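Side-chain contacts in putative O-acetylhomoserine (Thiol)-lyase (Campylobacter jejuni, PDB 4OC9), which binds pyridoxal 5'-phosphate and probably makes homocysteine from O-acetylhomoserine and sulfide, as O-acetylhomoserine sulfhydrylases of the trans-sulfuration family do: residues 77-82 and 265-270; 136-141 and 165-170; 303-308 and 319-324; 346-349 and 354-357. One frame throughout, in Å; residues are numbered along the deposited sequence.

In the fold
The four contacts spread over both halves of a type I pyridoxal phosphate enzyme. Contacts 1 and 2 belong to the large seven-stranded sheet, with centres 29 Å apart: contact 1 packs a helix on the outermost strand 77-81, contact 2 joins two crossover helices and is nested in the loop that contact 1 closes. Lys206, which carries the cofactor, follows strand 199-203 of this same sheet. Contacts 3 and 4 come later in the chain, around the smaller sheet containing strands 315-317 and 342-346; their nearest atoms are about 7 Å apart. Contact 1 lies about 41 Å from contact 4, centre to centre and across the chain's middle, yet both touch the second subunit.

Contact 1: residues 77-82 and 265-270; sequences FGIPVA and TWLRDL
Leu267 reaches from its helix onto strand 77-81 and sets one methyl on each of two strand residues, Ile79 and Val81. The interaction is wholly apolar. Leu267 CD1 meets Ile79 CG2 at 4.0 Å, the two side chains running past one another in opposite directions. Its other branch, CD2, comes to 4.1 Å from Val81 CG1, these two side chains lying at a slant to each other. Ile79 and Val81 are two residues apart on an extended strand and therefore offer methyls on the same face; the fork of the leucine spans them. With CG2 of Ile79 opposite the backbone N (chi1 -71° for CG1), that methyl is the branch presented to the helix. All three residues are buried.

Polar groups of the helix are satisfied away from the strand: Trp266 NE1 bonds to Asn94 OD1, and Asp269 OD2 to Thr119 OG1 of the second subunit. Strand 77-81 is the outermost strand of the large sheet in this chain and pairs antiparallel with 217-221. Helix 257-270 lies on one face, where Val81 also touches Ala87 of helix 84-93, while Pro80, turned from Leu267, packs on Leu65 of helix 60-73.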
# COMPACT_ATOMS: atom_id res chain seq x y z
N PHE D 77 25.77 7.18 -7.43
CA PHE D 77 24.45 7.66 -7.09
C PHE D 77 23.39 7.02 -8.02
O PHE D 77 23.65 6.71 -9.19
CB PHE D 77 24.45 9.20 -7.20
CG PHE D 77 23.31 9.87 -6.47
CD1 PHE D 77 23.44 10.22 -5.16
CD2 PHE D 77 22.11 10.17 -7.12
CE1 PHE D 77 22.38 10.81 -4.45
CE2 PHE D 77 21.06 10.74 -6.43
CZ PHE D 77 21.20 11.08 -5.09
N GLY D 78 22.20 6.79 -7.48
CA GLY D 78 21.14 6.17 -8.25
C GLY D 78 19.85 6.90 -8.08
O GLY D 78 19.55 7.44 -7.02
N ILE D 79 19.07 6.91 -9.15
CA ILE D 79 17.79 7.59 -9.18
C ILE D 79 16.65 6.76 -9.72
O ILE D 79 16.64 6.42 -10.89
CB ILE D 79 17.87 8.86 -10.06
CG1 ILE D 79 18.72 9.90 -9.34
CG2 ILE D 79 16.48 9.46 -10.27
CD1 ILE D 79 18.98 11.14 -10.13
N PRO D 80 15.71 6.43 -8.85
CA PRO D 80 14.57 5.65 -9.28
C PRO D 80 13.55 6.51 -9.96
O PRO D 80 13.31 7.64 -9.56
CB PRO D 80 14.01 5.08 -7.97
CG PRO D 80 15.16 5.15 -7.02
CD PRO D 80 15.79 6.46 -7.37
N VAL D 81 12.93 5.91 -10.96
CA VAL D 81 11.92 6.55 -11.75
C VAL D 81 10.73 5.61 -11.95
O VAL D 81 10.79 4.46 -11.55
CB VAL D 81 12.50 7.07 -13.07
CG1 VAL D 81 13.48 8.16 -12.78
CG2 VAL D 81 13.16 5.97 -13.85
N ALA D 82 9.65 6.12 -12.55
CA ALA D 82 8.41 5.32 -12.72
C ALA D 82 8.49 3.98 -13.43
O ALA D 82 7.65 3.14 -13.23
CB ALA D 82 7.33 6.16 -13.34
N THR D 265 15.77 18.69 -13.62
CA THR D 265 15.19 18.94 -14.92
C THR D 265 14.20 17.88 -15.41
O THR D 265 13.01 18.18 -15.52
CB THR D 265 16.29 19.13 -15.99
OG1 THR D 265 17.18 20.18 -15.59
CG2 THR D 265 15.66 19.47 -17.32
N TRP D 266 14.64 16.64 -15.59
CA TRP D 266 13.75 15.60 -16.10
C TRP D 266 12.64 15.14 -15.14
O TRP D 266 11.49 14.96 -15.56
CB TRP D 266 14.55 14.47 -16.66
CG TRP D 266 15.63 14.98 -17.61
CD1 TRP D 266 16.97 14.87 -17.45
CD2 TRP D 266 15.44 15.79 -18.77
NE1 TRP D 266 17.62 15.46 -18.49
CE2 TRP D 266 16.70 16.05 -19.31
CE3 TRP D 266 14.31 16.28 -19.45
CZ2 TRP D 266 16.90 16.81 -20.49
CZ3 TRP D 266 14.50 17.02 -20.62
CH2 TRP D 266 15.78 17.27 -21.13
N LEU D 267 12.96 14.91 -13.87
CA LEU D 267 11.91 14.54 -12.93
C LEU D 267 11.04 15.76 -12.66
O LEU D 267 9.83 15.68 -12.73
CB LEU D 267 12.44 14.00 -11.59
CG LEU D 267 12.88 12.55 -11.56
CD1 LEU D 267 13.61 12.19 -10.28
CD2 LEU D 267 11.64 11.68 -11.75
N ARG D 268 11.68 16.89 -12.40
CA ARG D 268 10.93 18.08 -12.10
C ARG D 268 9.97 18.53 -13.17
O ARG D 268 8.85 18.89 -12.87
CB ARG D 268 11.86 19.23 -11.76
CG ARG D 268 11.12 20.46 -11.28
CD ARG D 268 12.06 21.52 -10.74
NE ARG D 268 11.33 22.58 -10.03
CZ ARG D 268 11.88 23.62 -9.40
NH1 ARG D 268 13.20 23.79 -9.38
NH2 ARG D 268 11.11 24.50 -8.78
N ASP D 269 10.40 18.48 -14.42
CA ASP D 269 9.54 18.95 -15.51
C ASP D 269 8.76 17.87 -16.28
O ASP D 269 7.70 18.16 -16.81
CB ASP D 269 10.39 19.79 -16.50
CG ASP D 269 11.11 20.98 -15.82
OD1 ASP D 269 10.82 21.31 -14.65
OD2 ASP D 269 12.00 21.59 -16.48
N LEU D 270 9.32 16.68 -16.43
CA LEU D 270 8.63 15.59 -17.17
C LEU D 270 7.83 14.69 -16.23
O LEU D 270 6.85 14.06 -16.64
CB LEU D 270 9.56 14.81 -18.08
CG LEU D 270 10.03 15.39 -19.43
CD1 LEU D 270 10.33 16.86 -19.32
CD2 LEU D 270 11.19 14.69 -20.18

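Contact 2: residues 136-141 and 165-170; sequences DSLEKV and EKINQI
Leu138, Glu139 and Ile170 form a helix-to-helix packing contact between helices 136-141 and 164-174, which lie beside each other against the large sheet. The two short axes run nearly parallel, with a crossing angle of -23° and a closest approach of 10.6 Å. Ile170 has the largest share of the buried surface. Its CG2 methyl takes Leu138 CD2 at 4.2 Å, and the same leucine methyl reaches Ile167 CG2 more loosely, at 4.5 Å, so one branch of Leu138 serves two residues a turn apart. Leu138 extends with CG opposite the backbone N (chi1 176°), which carries CD2 across to the neighbouring helix.

The carboxylate of Glu139 also lies along Ile170, with OE1 near CG2. The chain bends at chi2 (-83°) and lays OE2 3.8 Å from Ile170 CG1, a van der Waals contact of a carboxylate oxygen whose charge is met by a salt bridge to Lys173 NZ. OE1 accepts a hydrogen bond from His174 NE2, so both oxygens are held and the group's rotation is probably fixed against the isoleucine. Underneath, Leu138 and Ile167 both rest on Ile149 of strand 146-152. Each helix follows one parallel strand and precedes another, 126-130 to 146-152 and 146-152 to 177-181: these are consecutive beta-alpha-beta crossovers of the type I pyridoxal phosphate enzyme fold.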
# COMPACT_ATOMS: atom_id res chain seq x y z
N ASP D 136 33.19 -2.79 -35.29
CA ASP D 136 33.67 -1.80 -36.25
C ASP D 136 32.42 -1.00 -36.68
O ASP D 136 32.53 0.20 -37.00
CB ASP D 136 34.33 -2.42 -37.49
CG ASP D 136 35.64 -3.13 -37.18
OD1 ASP D 136 36.25 -2.86 -36.11
OD2 ASP D 136 36.08 -3.94 -38.03
N SER D 137 31.25 -1.65 -36.69
CA SER D 137 30.00 -1.00 -37.08
C SER D 137 29.66 0.17 -36.14
O SER D 137 28.90 1.07 -36.51
CB SER D 137 28.82 -1.97 -37.13
OG SER D 137 28.53 -2.51 -35.84
N LEU D 138 30.19 0.14 -34.92
CA LEU D 138 29.96 1.21 -33.97
C LEU D 138 30.80 2.43 -34.34
O LEU D 138 30.28 3.56 -34.38
CB LEU D 138 30.22 0.75 -32.53
CG LEU D 138 30.11 1.80 -31.43
CD1 LEU D 138 28.80 2.59 -31.47
CD2 LEU D 138 30.30 1.13 -30.08
N GLU D 139 32.10 2.23 -34.60
CA GLU D 139 33.01 3.34 -35.01
C GLU D 139 32.42 4.11 -36.17
O GLU D 139 32.44 5.32 -36.23
CB GLU D 139 34.32 2.78 -35.51
CG GLU D 139 35.19 2.09 -34.49
CD GLU D 139 36.08 2.98 -33.63
OE1 GLU D 139 35.84 4.19 -33.62
OE2 GLU D 139 37.04 2.46 -32.96
N LYS D 140 31.92 3.34 -37.12
CA LYS D 140 31.30 3.84 -38.33
C LYS D 140 30.17 4.85 -38.15
O LYS D 140 30.12 5.83 -38.87
CB LYS D 140 30.76 2.63 -39.10
CG LYS D 140 30.07 2.96 -40.42
CD LYS D 140 29.61 1.69 -41.13
CE LYS D 140 28.97 2.02 -42.47
NZ LYS D 140 28.55 0.78 -43.20
N VAL D 141 29.26 4.61 -37.21
CA VAL D 141 28.14 5.53 -37.00
C VAL D 141 28.43 6.69 -36.06
O VAL D 141 27.59 7.59 -35.91
CB VAL D 141 26.87 4.79 -36.55
CG1 VAL D 141 26.40 3.85 -37.66
CG2 VAL D 141 27.07 4.07 -35.21
N GLU D 165 34.22 -4.52 -22.43
CA GLU D 165 35.55 -3.88 -22.54
C GLU D 165 35.83 -3.21 -23.90
O GLU D 165 36.43 -2.14 -23.94
CB GLU D 165 36.68 -4.87 -22.29
CG GLU D 165 36.74 -5.42 -20.89
CD GLU D 165 37.90 -6.38 -20.72
OE1 GLU D 165 38.71 -6.52 -21.68
OE2 GLU D 165 38.01 -6.98 -19.63
N LYS D 166 35.39 -3.85 -24.98
CA LYS D 166 35.58 -3.31 -26.32
C LYS D 166 34.69 -2.15 -26.60
O LYS D 166 35.07 -1.25 -27.34
CB LYS D 166 35.40 -4.39 -27.37
CG LYS D 166 36.47 -5.45 -27.24
CD LYS D 166 36.37 -6.49 -28.33
CE LYS D 166 37.49 -7.51 -28.14
NZ LYS D 166 37.46 -8.59 -29.17
N ILE D 167 33.48 -2.15 -26.03
CA ILE D 167 32.58 -1.03 -26.22
C ILE D 167 33.17 0.16 -25.47
O ILE D 167 33.19 1.29 -25.95
CB ILE D 167 31.18 -1.33 -25.72
CG1 ILE D 167 30.54 -2.38 -26.62
CG2 ILE D 167 30.30 -0.09 -25.79
CD1 ILE D 167 29.15 -2.84 -26.20
N ASN D 168 33.67 -0.12 -24.27
CA ASN D 168 34.27 0.87 -23.43
C ASN D 168 35.45 1.56 -24.11
O ASN D 168 35.58 2.78 -24.06
CB ASN D 168 34.83 0.24 -22.18
CG ASN D 168 35.36 1.26 -21.21
OD1 ASN D 168 34.69 2.26 -20.93
ND2 ASN D 168 36.55 1.00 -20.66
N GLN D 169 36.33 0.77 -24.72
CA GLN D 169 37.49 1.33 -25.43
C GLN D 169 37.07 2.39 -26.41
O GLN D 169 37.59 3.50 -26.40
CB GLN D 169 38.27 0.27 -26.21
CG GLN D 169 39.15 -0.71 -25.44
CD GLN D 169 39.62 -1.85 -26.34
OE1 GLN D 169 39.18 -1.99 -27.48
NE2 GLN D 169 40.48 -2.70 -25.80
N ILE D 170 36.16 2.02 -27.28
CA ILE D 170 35.64 2.91 -28.29
C ILE D 170 34.99 4.13 -27.68
O ILE D 170 35.21 5.26 -28.16
CB ILE D 170 34.60 2.18 -29.17
CG1 ILE D 170 35.30 1.03 -29.96
CG2 ILE D 170 33.96 3.15 -30.15
CD1 ILE D 170 34.38 0.17 -30.81

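Contact 3: residues 303-308 and 319-324; sequences VANFLN and PTLASN
Leu321 gives up far more surface than any other residue here, its isobutyl group leaning from the loop onto the side of helix 303-308. The methyl CD2 lies near two asparagine side chains: Asn308 ND2 is 4.2 Å away, and Asn305 OD1 approaches more closely, to 3.4 Å from CD2. Both asparagines run past the leucine in the opposite direction. Asn308 holds CG opposite its backbone N (chi1 -171°), which turns the amide toward the loop. Ala304, one turn earlier on the helix, offers its CB loosely to the other methyl, 4.6 Å from Leu321 CD1. Since Ala304 and Asn308 are four residues apart, and Asn305 lies between them in sequence, the three residues present one strip of helix surface to the leucine.

The segment belongs to the last turns of the long helix 276-309, and the loop follows strand 315-317, an outermost strand of the smaller sheet in this chain; Leu321 also touches Val316 of that strand. Leu321 opens a type I beta turn ending at Asn324, closed by Asn324 N to Leu321 O at 2.8 Å.

A water gives the two segments their polar link. It is hydrogen-bonded to Thr320 OG1 at 2.8 Å and donates, also at 2.8 Å, to Asn305 OD1, the same amide oxygen that brushes Leu321 CD2.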
# COMPACT_ATOMS: atom_id res chain seq x y z
N VAL D 303 16.41 -26.33 -17.35
CA VAL D 303 15.42 -26.25 -18.41
C VAL D 303 16.17 -26.16 -19.75
O VAL D 303 15.80 -26.79 -20.74
CB VAL D 303 14.48 -25.04 -18.25
CG1 VAL D 303 13.59 -24.83 -19.46
CG2 VAL D 303 13.63 -25.20 -17.00
N ALA D 304 17.23 -25.37 -19.80
CA ALA D 304 18.00 -25.22 -21.03
C ALA D 304 18.58 -26.56 -21.49
O ALA D 304 18.47 -26.93 -22.66
CB ALA D 304 19.10 -24.21 -20.85
N ASN D 305 19.19 -27.28 -20.56
CA ASN D 305 19.77 -28.59 -20.88
C ASN D 305 18.72 -29.58 -21.39
O ASN D 305 18.97 -30.37 -22.29
CB ASN D 305 20.52 -29.18 -19.67
CG ASN D 305 21.76 -28.40 -19.31
OD1 ASN D 305 22.32 -27.69 -20.15
ND2 ASN D 305 22.23 -28.55 -18.09
N PHE D 306 17.54 -29.54 -20.77
CA PHE D 306 16.42 -30.40 -21.16
C PHE D 306 15.96 -30.06 -22.56
O PHE D 306 15.78 -30.95 -23.38
CB PHE D 306 15.25 -30.25 -20.18
CG PHE D 306 13.94 -30.73 -20.74
CD1 PHE D 306 13.61 -32.06 -20.76
CD2 PHE D 306 13.05 -29.83 -21.22
CE1 PHE D 306 12.41 -32.48 -21.28
CE2 PHE D 306 11.84 -30.24 -21.74
CZ PHE D 306 11.53 -31.56 -21.79
N LEU D 307 15.73 -28.78 -22.83
CA LEU D 307 15.31 -28.39 -24.14
C LEU D 307 16.37 -28.75 -25.20
O LEU D 307 16.04 -29.20 -26.30
CB LEU D 307 15.07 -26.87 -24.20
CG LEU D 307 13.89 -26.31 -23.38
CD1 LEU D 307 13.90 -24.80 -23.32
CD2 LEU D 307 12.57 -26.82 -23.93
N ASN D 308 17.63 -28.53 -24.84
CA ASN D 308 18.72 -28.77 -25.75
C ASN D 308 18.87 -30.22 -26.21
O ASN D 308 19.49 -30.48 -27.21
CB ASN D 308 20.02 -28.38 -25.07
CG ASN D 308 21.20 -28.41 -26.03
OD1 ASN D 308 21.20 -27.75 -27.07
ND2 ASN D 308 22.26 -29.07 -25.62
N PRO D 319 23.43 -18.89 -22.46
CA PRO D 319 24.88 -18.81 -22.35
C PRO D 319 25.66 -19.92 -21.66
O PRO D 319 26.83 -20.06 -21.93
CB PRO D 319 25.09 -17.48 -21.59
CG PRO D 319 23.78 -16.77 -21.62
CD PRO D 319 22.77 -17.87 -21.61
N THR D 320 25.02 -20.70 -20.79
CA THR D 320 25.73 -21.76 -20.12
C THR D 320 25.98 -22.93 -21.08
O THR D 320 26.82 -23.80 -20.79
CB THR D 320 24.97 -22.29 -18.90
OG1 THR D 320 23.75 -22.91 -19.32
CG2 THR D 320 24.71 -21.21 -17.92
N LEU D 321 25.25 -22.99 -22.19
CA LEU D 321 25.44 -24.07 -23.16
C LEU D 321 26.78 -23.84 -23.89
O LEU D 321 26.96 -22.82 -24.55
CB LEU D 321 24.27 -24.14 -24.13
CG LEU D 321 22.92 -24.52 -23.55
CD1 LEU D 321 21.80 -24.41 -24.58
CD2 LEU D 321 22.96 -25.91 -22.98
N ALA D 322 27.71 -24.79 -23.76
CA ALA D 322 29.04 -24.72 -24.36
C ALA D 322 29.10 -24.41 -25.85
O ALA D 322 30.08 -23.84 -26.33
CB ALA D 322 29.80 -26.01 -24.06
N SER D 323 28.07 -24.80 -26.58
CA SER D 323 28.00 -24.55 -28.02
C SER D 323 27.46 -23.18 -28.34
O SER D 323 27.46 -22.72 -29.50
CB SER D 323 27.09 -25.57 -28.70
OG SER D 323 27.56 -26.88 -28.51
N ASN D 324 26.96 -22.49 -27.33
CA ASN D 324 26.39 -21.17 -27.59
C ASN D 324 27.47 -20.16 -28.01
O ASN D 324 28.56 -20.16 -27.48
CB ASN D 324 25.63 -20.66 -26.38
CG ASN D 324 24.63 -19.58 -26.77
OD1 ASN D 324 23.68 -19.82 -27.54
ND2 ASN D 324 24.77 -18.46 -26.19
O HOH W 1 24.12 -25.62 -19.68

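Contact 4: residues 346-349 and 354-357; sequences EAKD and RRIC
Asp349 OD1 is gripped from two directions: by the backbone N of His352 and by a water that donates to it at 2.6 Å. The same water accepts from Arg355 NH2 at 3.2 Å and thus ties the loop before the helix to the second turn of that helix. Asp349 and Arg355 do not touch directly, OD1 standing 5.4 Å from Arg355 NH1, so their opposite charges meet through solvent. With chi1 at 57°, the carboxylate of Asp349 is tucked close to its own backbone, which brings OD1 to the backbone N of His352.

Lys348 arrives at the edge of the Arg355 guanidinium, near its plane, with NZ 4.2 Å from NH2. The nearness of the two positive groups is probably eased by negative charge: Arg355 NE forms a salt bridge with OXT of the C-terminal Ser424, and the Asp349 carboxylate is a water-mediated neighbour. The arginine chain folds at chi3 (-57°), which helps to bring its head back toward the loop. A bound imidazole, probably from the crystallisation liquor, lies about 4 Å from the Lys348 side chain.

Below these polar ends the contact turns apolar, Ala347 CB meeting Ile356 CD1 at 4.3 Å; Ile356 in turn packs on Ile422. His352 ND1 accepts a hydrogen bond from the backbone N of Lys348, the residue before the N-cap. This is an N-cap at the start of helix 350-359, where strand 342-346 of the smaller sheet leads into the helix, which packs on Ile376 of strand 375-377 of that sheet through Ile356 and Cys357.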
# COMPACT_ATOMS: atom_id res chain seq x y z
N GLU D 346 13.86 -22.51 -30.26
CA GLU D 346 13.17 -22.67 -31.52
C GLU D 346 12.30 -23.91 -31.51
O GLU D 346 12.77 -25.01 -31.19
CB GLU D 346 14.18 -22.79 -32.68
CG GLU D 346 15.09 -21.58 -32.83
CD GLU D 346 14.31 -20.33 -33.17
OE1 GLU D 346 13.44 -20.42 -34.07
OE2 GLU D 346 14.58 -19.27 -32.58
N ALA D 347 11.03 -23.74 -31.83
CA ALA D 347 10.10 -24.86 -31.91
C ALA D 347 10.26 -25.39 -33.34
O ALA D 347 11.04 -24.85 -34.10
CB ALA D 347 8.68 -24.39 -31.70
N LYS D 348 9.54 -26.45 -33.70
CA LYS D 348 9.63 -27.04 -35.05
C LYS D 348 9.25 -26.00 -36.09
O LYS D 348 9.94 -25.84 -37.09
CB LYS D 348 8.76 -28.30 -35.19
CG LYS D 348 9.24 -29.46 -34.29
CD LYS D 348 8.41 -30.75 -34.37
CE LYS D 348 6.97 -30.56 -33.93
NZ LYS D 348 6.21 -31.84 -33.90
N ASP D 349 8.17 -25.27 -35.81
CA ASP D 349 7.65 -24.22 -36.68
C ASP D 349 6.63 -23.36 -35.94
O ASP D 349 6.36 -23.57 -34.74
CB ASP D 349 7.03 -24.87 -37.91
CG ASP D 349 5.95 -25.85 -37.57
OD1 ASP D 349 5.39 -25.78 -36.45
OD2 ASP D 349 5.67 -26.73 -38.41
N ARG D 354 2.98 -22.13 -31.23
CA ARG D 354 1.70 -21.69 -30.81
C ARG D 354 1.05 -22.79 -29.93
O ARG D 354 0.43 -22.48 -28.89
CB ARG D 354 0.89 -21.42 -32.07
CG ARG D 354 -0.28 -20.49 -32.01
CD ARG D 354 -0.97 -20.41 -33.40
NE ARG D 354 -2.37 -20.05 -33.10
CZ ARG D 354 -3.30 -20.91 -32.65
NH1 ARG D 354 -4.56 -20.51 -32.41
NH2 ARG D 354 -3.00 -22.19 -32.41
N ARG D 355 1.17 -24.07 -30.29
CA ARG D 355 0.57 -25.12 -29.45
C ARG D 355 1.19 -25.12 -28.08
O ARG D 355 0.51 -25.34 -27.09
CB ARG D 355 0.66 -26.54 -30.02
CG ARG D 355 -0.24 -26.81 -31.21
CD ARG D 355 -0.27 -28.30 -31.59
NE ARG D 355 1.06 -28.84 -31.87
CZ ARG D 355 1.70 -28.74 -33.05
NH1 ARG D 355 1.17 -28.05 -34.05
NH2 ARG D 355 2.90 -29.28 -33.20
N ILE D 356 2.50 -24.91 -28.04
CA ILE D 356 3.23 -24.86 -26.80
C ILE D 356 2.69 -23.76 -25.92
O ILE D 356 2.35 -24.00 -24.77
CB ILE D 356 4.74 -24.67 -27.05
CG1 ILE D 356 5.33 -25.91 -27.72
CG2 ILE D 356 5.46 -24.48 -25.73
CD1 ILE D 356 6.77 -25.75 -28.15
N CYS D 357 2.61 -22.55 -26.45
CA CYS D 357 2.08 -21.41 -25.68
C CYS D 357 0.65 -21.65 -25.17
O CYS D 357 0.31 -21.23 -24.08
CB CYS D 357 2.05 -20.14 -26.48
SG CYS D 357 3.65 -19.53 -26.91
O HOH W 2 4.01 -27.93 -35.83